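Local coordinates for protein PilX (Neisseria meningitidis, PDB 2OPE) that is a minor pilin of type IV pili and probably modulates the adhesion, aggregation and other virulence-related properties of these filaments, at residues Tyr8-Leu12 with Lys54-Tyr59; Leu42-Val46 with Val61-Phe65. The contacts are given in a common frame with arbitrary orientation. Residue numbers count along the deposited sequence, not the author numbering.

Contact 1. Residues Tyr8-Leu12 with Lys54-Tyr59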
ATOM      1  N   TYR A   8      -6.557   7.440 -11.876  1.00 47.20           N
ATOM      2  CA  TYR A   8      -6.467   7.598 -10.417  1.00 48.19           C
ATOM      3  C   TYR A   8      -5.734   6.417  -9.739  1.00 48.22           C
ATOM      4  O   TYR A   8      -4.957   6.604  -8.809  1.00 47.40           O
ATOM      5  CB  TYR A   8      -7.843   7.833  -9.794  1.00 49.25           C
ATOM      6  CG  TYR A   8      -8.406   9.230 -10.032  1.00 50.17           C
ATOM      7  CD1 TYR A   8      -7.711  10.357  -9.641  1.00 50.56           C
ATOM      8  CD2 TYR A   8      -9.651   9.416 -10.624  1.00 50.66           C
ATOM      9  CE1 TYR A   8      -8.217  11.638  -9.850  1.00 50.08           C
ATOM     10  CE2 TYR A   8     -10.165  10.689 -10.849  1.00 50.29           C
ATOM     11  CZ  TYR A   8      -9.441  11.801 -10.449  1.00 50.60           C
ATOM     12  OH  TYR A   8      -9.951  13.092 -10.650  1.00 50.83           O
ATOM     13  N   GLN A   9      -5.977   5.209 -10.232  1.00 48.41           N
ATOM     14  CA  GLN A   9      -5.296   4.033  -9.752  1.00 48.10           C
ATOM     15  C   GLN A   9      -3.781   4.074 -10.075  1.00 49.97           C
ATOM     16  O   GLN A   9      -2.940   3.521  -9.313  1.00 49.42           O
ATOM     17  CB  GLN A   9      -5.924   2.802 -10.388  1.00 47.46           C
ATOM     18  CG  GLN A   9      -5.364   1.498  -9.842  1.00 47.27           C
ATOM     19  CD  GLN A   9      -5.530   0.336 -10.799  1.00 46.96           C
ATOM     20  OE1 GLN A   9      -5.343   0.477 -12.010  1.00 45.35           O
ATOM     21  NE2 GLN A   9      -5.857  -0.833 -10.250  1.00 46.48           N
ATOM     22  N   SER A  10      -3.435   4.695 -11.211  1.00 49.64           N
ATOM     23  CA  SER A  10      -2.026   4.902 -11.534  1.00 50.03           C
ATOM     24  C   SER A  10      -1.376   5.861 -10.546  1.00 50.37           C
ATOM     25  O   SER A  10      -0.334   5.555  -9.972  1.00 51.19           O
ATOM     26  CB  SER A  10      -1.826   5.380 -12.968  1.00 50.27           C
ATOM     27  OG  SER A  10      -2.231   4.384 -13.904  1.00 51.16           O
ATOM     28  N   GLN A  11      -1.978   7.019 -10.323  1.00 49.64           N
ATOM     29  CA  GLN A  11      -1.354   7.956  -9.390  1.00 48.80           C
ATOM     30  C   GLN A  11      -1.229   7.338  -8.005  1.00 45.93           C
ATOM     31  O   GLN A  11      -0.243   7.557  -7.331  1.00 44.77           O
ATOM     32  CB  GLN A  11      -2.116   9.283  -9.330  1.00 50.38           C
ATOM     33  CG  GLN A  11      -2.383   9.874 -10.708  1.00 53.83           C
ATOM     34  CD  GLN A  11      -3.065  11.226 -10.638  1.00 54.30           C
ATOM     35  OE1 GLN A  11      -2.810  12.024  -9.719  1.00 56.03           O
ATOM     36  NE2 GLN A  11      -3.927  11.495 -11.600  1.00 53.86           N
ATOM     37  N   LEU A  12      -2.246   6.601  -7.567  1.00 45.62           N
ATOM     38  CA  LEU A  12      -2.192   5.873  -6.275  1.00 44.72           C
ATOM     39  C   LEU A  12      -0.989   4.924  -6.302  1.00 45.27           C
ATOM     40  O   LEU A  12      -0.230   4.810  -5.322  1.00 44.92           O
ATOM     41  CB  LEU A  12      -3.486   5.080  -6.045  1.00 43.90           C
ATOM     42  CG  LEU A  12      -3.574   4.209  -4.798  1.00 43.83           C
ATOM     43  CD1 LEU A  12      -3.504   5.088  -3.530  1.00 41.65           C
ATOM     44  CD2 LEU A  12      -4.823   3.327  -4.805  1.00 43.36           C
ATOM     45  N   LYS A  54      -5.757  15.398  -4.733  1.00 49.87           N
ATOM     46  CA  LYS A  54      -6.551  14.596  -5.670  1.00 51.40           C
ATOM     47  C   LYS A  54      -6.655  13.122  -5.218  1.00 50.98           C
ATOM     48  O   LYS A  54      -7.734  12.557  -5.186  1.00 52.68           O
ATOM     49  CB  LYS A  54      -6.011  14.719  -7.108  1.00 51.99           C
ATOM     50  CG  LYS A  54      -6.297  16.108  -7.772  1.00 53.61           C
ATOM     51  CD  LYS A  54      -5.639  16.321  -9.172  1.00 53.77           C
ATOM     52  CE  LYS A  54      -6.473  15.749 -10.379  1.00 55.49           C
ATOM     53  NZ  LYS A  54      -7.226  16.751 -11.304  1.00 53.91           N
ATOM     54  N   ILE A  55      -5.550  12.508  -4.817  1.00 49.57           N
ATOM     55  CA  ILE A  55      -5.568  11.096  -4.468  1.00 48.49           C
ATOM     56  C   ILE A  55      -6.107  10.834  -3.050  1.00 49.02           C
ATOM     57  O   ILE A  55      -6.887   9.897  -2.825  1.00 49.44           O
ATOM     58  CB  ILE A  55      -4.131  10.462  -4.692  1.00 49.00           C
ATOM     59  CG1 ILE A  55      -3.619  10.816  -6.087  1.00 48.11           C
ATOM     60  CG2 ILE A  55      -4.125   8.944  -4.490  1.00 47.24           C
ATOM     61  CD1 ILE A  55      -4.653  10.539  -7.200  1.00 49.28           C
ATOM     62  N   ALA A  56      -5.681  11.652  -2.093  1.00 48.57           N
ATOM     63  CA  ALA A  56      -6.079  11.505  -0.688  1.00 48.70           C
ATOM     64  C   ALA A  56      -7.581  11.595  -0.466  1.00 49.04           C
ATOM     65  O   ALA A  56      -8.111  11.002   0.465  1.00 50.58           O
ATOM     66  CB  ALA A  56      -5.353  12.547   0.203  1.00 45.96           C
ATOM     67  N   GLU A  57      -8.254  12.368  -1.297  1.00 49.68           N
ATOM     68  CA  GLU A  57      -9.697  12.473  -1.263  1.00 51.04           C
ATOM     69  C   GLU A  57     -10.376  11.134  -1.534  1.00 50.36           C
ATOM     70  O   GLU A  57     -11.492  10.880  -1.060  1.00 49.81           O
ATOM     71  CB  GLU A  57     -10.128  13.400  -2.384  1.00 52.83           C
ATOM     72  CG  GLU A  57     -10.500  14.768  -1.964  1.00 56.72           C
ATOM     73  CD  GLU A  57     -10.886  15.611  -3.155  1.00 58.91           C
ATOM     74  OE1 GLU A  57     -11.146  16.823  -2.962  1.00 61.26           O
ATOM     75  OE2 GLU A  57     -10.909  15.057  -4.285  1.00 59.16           O
ATOM     76  N   LYS A  58      -9.720  10.302  -2.337  1.00 48.52           N
ATOM     77  CA  LYS A  58     -10.374   9.127  -2.902  1.00 48.75           C
ATOM     78  C   LYS A  58      -9.941   7.783  -2.334  1.00 48.38           C
ATOM     79  O   LYS A  58     -10.708   6.822  -2.411  1.00 48.36           O
ATOM     80  CB  LYS A  58     -10.164   9.104  -4.411  1.00 49.39           C
ATOM     81  CG  LYS A  58     -10.670  10.330  -5.093  1.00 51.19           C
ATOM     82  CD  LYS A  58     -10.165  10.480  -6.520  1.00 53.07           C
ATOM     83  CE  LYS A  58     -10.657  11.808  -7.082  1.00 55.52           C
ATOM     84  NZ  LYS A  58     -12.177  11.929  -7.091  1.00 56.44           N
ATOM     85  N   TYR A  59      -8.715   7.719  -1.791  1.00 48.91           N
ATOM     86  CA  TYR A  59      -8.101   6.467  -1.354  1.00 48.24           C
ATOM     87  C   TYR A  59      -7.595   6.504   0.071  1.00 48.58           C
ATOM     88  O   TYR A  59      -7.165   7.545   0.535  1.00 49.82           O
ATOM     89  CB  TYR A  59      -6.931   6.129  -2.259  1.00 46.65           C
ATOM     90  CG  TYR A  59      -7.369   5.907  -3.651  1.00 46.94           C
ATOM     91  CD1 TYR A  59      -7.235   6.911  -4.628  1.00 47.23           C
ATOM     92  CD2 TYR A  59      -7.937   4.701  -4.019  1.00 46.52           C
ATOM     93  CE1 TYR A  59      -7.640   6.711  -5.930  1.00 45.93           C
ATOM     94  CE2 TYR A  59      -8.345   4.496  -5.309  1.00 47.13           C
ATOM     95  CZ  TYR A  59      -8.201   5.510  -6.260  1.00 46.85           C
ATOM     96  OH  TYR A  59      -8.624   5.260  -7.542  1.00 47.15           O
TER
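A long helix can receive a short one through a few side chains spaced a turn apart, and Y8 begins the series here. Its ring takes the aliphatic end of K58 over one face: K58 CE lies 3.8 Å from the centroid of the Y8 ring, a CH-pi contact, while K58 NZ, 4.7 Å from the same centroid, adds an off-centre cation-pi interaction. At the ring edge, Y8 CD1 meets I55 CD1 at 3.9 Å, with K54 near the hydroxyl end. Closer to the backbone, Y8 CB is 3.5 Å from Y59 OH. Q9 points away from 54-59, its NE2 hydrogen-bonded to the carbonyl oxygen of S89 on the side of the β-sheet. This division of faces belongs to the type IV pilin fold, in which the N-terminal helix, here 5-28, packs on an antiparallel sheet while the αβ-loop, home of helix 53-56, passes alongside before entering the first strand. Q11 turns back toward that helix, its OE1 3.5 Å from I55 CD1. One turn after Y8, and joined to it by the L12 N to Y8 O bond of 3.0 Å, L12 packs on two partners that touch each other: L12 CD1 is 4.0 Å from I55 CG2, and L12 CD2 sits over a face of the Y59 ring, 3.8 Å from its centroid. K58 N and Y59 N both hydrogen-bond to I55 O, a helical turn setting Y59 beside I55.

Contact 2. Residues Leu42-Val46 with Val61-Phe65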
ATOM      1  N   LEU A  42       6.301   2.580  11.190  1.00 45.46           N
ATOM      2  CA  LEU A  42       5.704   2.378   9.876  1.00 46.71           C
ATOM      3  C   LEU A  42       4.236   2.775   9.864  1.00 47.04           C
ATOM      4  O   LEU A  42       3.775   3.475   8.955  1.00 48.02           O
ATOM      5  CB  LEU A  42       5.843   0.911   9.423  1.00 45.57           C
ATOM      6  CG  LEU A  42       7.270   0.535   8.983  1.00 45.68           C
ATOM      7  CD1 LEU A  42       7.464  -0.987   9.000  1.00 45.86           C
ATOM      8  CD2 LEU A  42       7.629   1.140   7.622  1.00 44.08           C
ATOM      9  N   GLU A  43       3.507   2.297  10.878  1.00 47.04           N
ATOM     10  CA  GLU A  43       2.066   2.535  11.045  1.00 45.11           C
ATOM     11  C   GLU A  43       1.726   4.021  11.187  1.00 45.12           C
ATOM     12  O   GLU A  43       0.769   4.493  10.592  1.00 47.97           O
ATOM     13  CB  GLU A  43       1.504   1.677  12.219  1.00 42.82           C
ATOM     14  CG  GLU A  43       1.619   0.146  11.967  1.00 42.87           C
ATOM     15  CD  GLU A  43       1.234  -0.715  13.172  1.00 44.34           C
ATOM     16  OE1 GLU A  43       1.153  -0.200  14.306  1.00 44.09           O
ATOM     17  OE2 GLU A  43       1.001  -1.930  12.992  1.00 44.59           O
ATOM     18  N   ARG A  44       2.478   4.759  11.987  1.00 45.57           N
ATOM     19  CA  ARG A  44       2.256   6.207  12.111  1.00 46.06           C
ATOM     20  C   ARG A  44       2.583   6.926  10.829  1.00 45.19           C
ATOM     21  O   ARG A  44       1.863   7.816  10.420  1.00 46.84           O
ATOM     22  CB  ARG A  44       3.127   6.794  13.218  1.00 47.26           C
ATOM     23  CG  ARG A  44       2.366   7.115  14.450  1.00 51.46           C
ATOM     24  CD  ARG A  44       3.283   7.571  15.542  1.00 53.01           C
ATOM     25  NE  ARG A  44       4.186   6.491  15.909  1.00 54.36           N
ATOM     26  CZ  ARG A  44       4.012   5.737  16.985  1.00 55.91           C
ATOM     27  NH1 ARG A  44       4.888   4.769  17.266  1.00 56.35           N
ATOM     28  NH2 ARG A  44       2.971   5.974  17.793  1.00 55.70           N
ATOM     29  N   PHE A  45       3.705   6.573  10.215  1.00 45.40           N
ATOM     30  CA  PHE A  45       4.155   7.295   9.047  1.00 46.78           C
ATOM     31  C   PHE A  45       3.153   7.109   7.916  1.00 47.68           C
ATOM     32  O   PHE A  45       2.649   8.066   7.358  1.00 46.66           O
ATOM     33  CB  PHE A  45       5.542   6.857   8.559  1.00 45.82           C
ATOM     34  CG  PHE A  45       5.888   7.475   7.233  1.00 46.14           C
ATOM     35  CD1 PHE A  45       6.081   6.683   6.086  1.00 45.77           C
ATOM     36  CD2 PHE A  45       5.870   8.844   7.094  1.00 43.91           C
ATOM     37  CE1 PHE A  45       6.351   7.276   4.857  1.00 44.25           C
ATOM     38  CE2 PHE A  45       6.134   9.440   5.868  1.00 44.75           C
ATOM     39  CZ  PHE A  45       6.372   8.655   4.748  1.00 44.83           C
ATOM     40  N   VAL A  46       2.879   5.857   7.590  1.00 50.21           N
ATOM     41  CA  VAL A  46       1.939   5.518   6.513  1.00 51.91           C
ATOM     42  C   VAL A  46       0.553   6.087   6.711  1.00 51.84           C
ATOM     43  O   VAL A  46      -0.041   6.646   5.782  1.00 51.72           O
ATOM     44  CB  VAL A  46       1.807   3.994   6.355  1.00 53.79           C
ATOM     45  CG1 VAL A  46       0.632   3.642   5.377  1.00 53.67           C
ATOM     46  CG2 VAL A  46       3.196   3.383   5.904  1.00 53.47           C
ATOM     47  N   VAL A  61      -4.547   4.581   2.389  1.00 47.40           N
ATOM     48  CA  VAL A  61      -3.381   3.717   2.327  1.00 46.72           C
ATOM     49  C   VAL A  61      -3.023   3.177   3.732  1.00 47.35           C
ATOM     50  O   VAL A  61      -3.017   3.920   4.726  1.00 45.89           O
ATOM     51  CB  VAL A  61      -2.205   4.447   1.609  1.00 45.89           C
ATOM     52  CG1 VAL A  61      -0.936   3.642   1.676  1.00 46.14           C
ATOM     53  CG2 VAL A  61      -2.580   4.712   0.156  1.00 42.83           C
ATOM     54  N   SER A  62      -2.764   1.868   3.831  1.00 47.32           N
ATOM     55  CA  SER A  62      -2.427   1.286   5.143  1.00 45.71           C
ATOM     56  C   SER A  62      -1.291   0.291   4.955  1.00 44.90           C
ATOM     57  O   SER A  62      -1.087  -0.153   3.830  1.00 43.97           O
ATOM     58  CB  SER A  62      -3.656   0.626   5.760  1.00 44.61           C
ATOM     59  OG  SER A  62      -4.253  -0.256   4.809  1.00 46.43           O
ATOM     60  N   VAL A  63      -0.577  -0.044   6.042  1.00 43.94           N
ATOM     61  CA  VAL A  63       0.602  -0.955   6.038  1.00 44.80           C
ATOM     62  C   VAL A  63       0.261  -2.210   6.893  1.00 47.33           C
ATOM     63  O   VAL A  63      -0.461  -2.143   7.909  1.00 48.64           O
ATOM     64  CB  VAL A  63       1.916  -0.214   6.564  1.00 43.81           C
ATOM     65  CG1 VAL A  63       1.714   0.287   8.007  1.00 45.47           C
ATOM     66  CG2 VAL A  63       3.123  -1.062   6.515  1.00 40.38           C
ATOM     67  N   HIS A  64       0.727  -3.370   6.460  1.00 47.63           N
ATOM     68  CA  HIS A  64       0.266  -4.616   7.058  1.00 46.95           C
ATOM     69  C   HIS A  64       1.431  -5.552   7.282  1.00 45.95           C
ATOM     70  O   HIS A  64       2.413  -5.494   6.573  1.00 47.81           O
ATOM     71  CB  HIS A  64      -0.835  -5.230   6.162  1.00 48.46           C
ATOM     72  CG  HIS A  64      -1.974  -4.280   5.899  1.00 49.88           C
ATOM     73  ND1 HIS A  64      -3.122  -4.255   6.670  1.00 47.90           N
ATOM     74  CD2 HIS A  64      -2.099  -3.261   4.999  1.00 50.05           C
ATOM     75  CE1 HIS A  64      -3.921  -3.293   6.229  1.00 48.42           C
ATOM     76  NE2 HIS A  64      -3.328  -2.675   5.216  1.00 47.96           N
ATOM     77  N   PHE A  65       1.323  -6.396   8.288  1.00 46.23           N
ATOM     78  CA  PHE A  65       2.411  -7.231   8.756  1.00 46.46           C
ATOM     79  C   PHE A  65       1.904  -8.642   8.945  1.00 47.97           C
ATOM     80  O   PHE A  65       0.848  -8.874   9.534  1.00 49.68           O
ATOM     81  CB  PHE A  65       2.915  -6.706  10.114  1.00 45.37           C
ATOM     82  CG  PHE A  65       3.356  -5.280  10.071  1.00 45.94           C
ATOM     83  CD1 PHE A  65       4.675  -4.962   9.718  1.00 44.85           C
ATOM     84  CD2 PHE A  65       2.446  -4.247  10.318  1.00 44.39           C
ATOM     85  CE1 PHE A  65       5.078  -3.640   9.614  1.00 45.82           C
ATOM     86  CE2 PHE A  65       2.834  -2.941  10.234  1.00 45.46           C
ATOM     87  CZ  PHE A  65       4.152  -2.617   9.868  1.00 45.49           C
TER
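V46 lies across V61 and V63 of the strand, its CG1 4.0 Å from V61 CG1 and 3.7 Å from V61 O, and its CG2 3.9 Å from V63 CB. Because S62 and H64 point to the other side of the strand, where S62 OG and H64 NE2 share a hydrogen bond of 2.6 Å, the alternate residues V63 and F65 are left to face the helix. V63 CG1 reaches the helix backbone itself, 3.8 Å from E43 CA and 3.9 Å from L42 O. One turn before V46, L42 extends to the far end of the strand segment and places CD1 3.6 Å from F65 CE1, near the plane of the ring at its edge. E43 lies at the border: OE2 approaches F65 CE2 at 3.5 Å, yet its charge is answered within its own helix by a salt bridge to K39. No hydrogen bond crosses between 42-46 and 61-65. The two axes run nearly antiparallel, at 166° and 7.8 Å at closest approach, so residues one helical turn apart meet successive inward residues of the strand. On another flank, F45 touches I22, S23 and I27 of helix 5-28. In the type IV pilin fold, whose long N-terminal helix packs on an antiparallel sheet, helix 35-48 belongs to the αβ-loop region and packs between helix 5-28 and edge strand 59-65 of this chain.

Both contacts draw on strand 59-65, contact 1 at its first residue and contact 2 further along, and their centres lie about 17 Å apart. They meet directly where L12 CD1 of the first packs at 3.8 Å on V61 CG2 of the second. Their segments alternate in sequence: 54-59 packs back on helix 5-28, while helix 35-48, which lies between them in the chain, packs forward on strand 59-65. Both are partly buried and do without hydrogen bonds between their segments. Contact 1 spans the wider range, from buried I55 and L12 to an exposed lysine, and relies on aromatic faces; contact 2, nearer the chain centre, has no fully exposed residue and is mainly aliphatic.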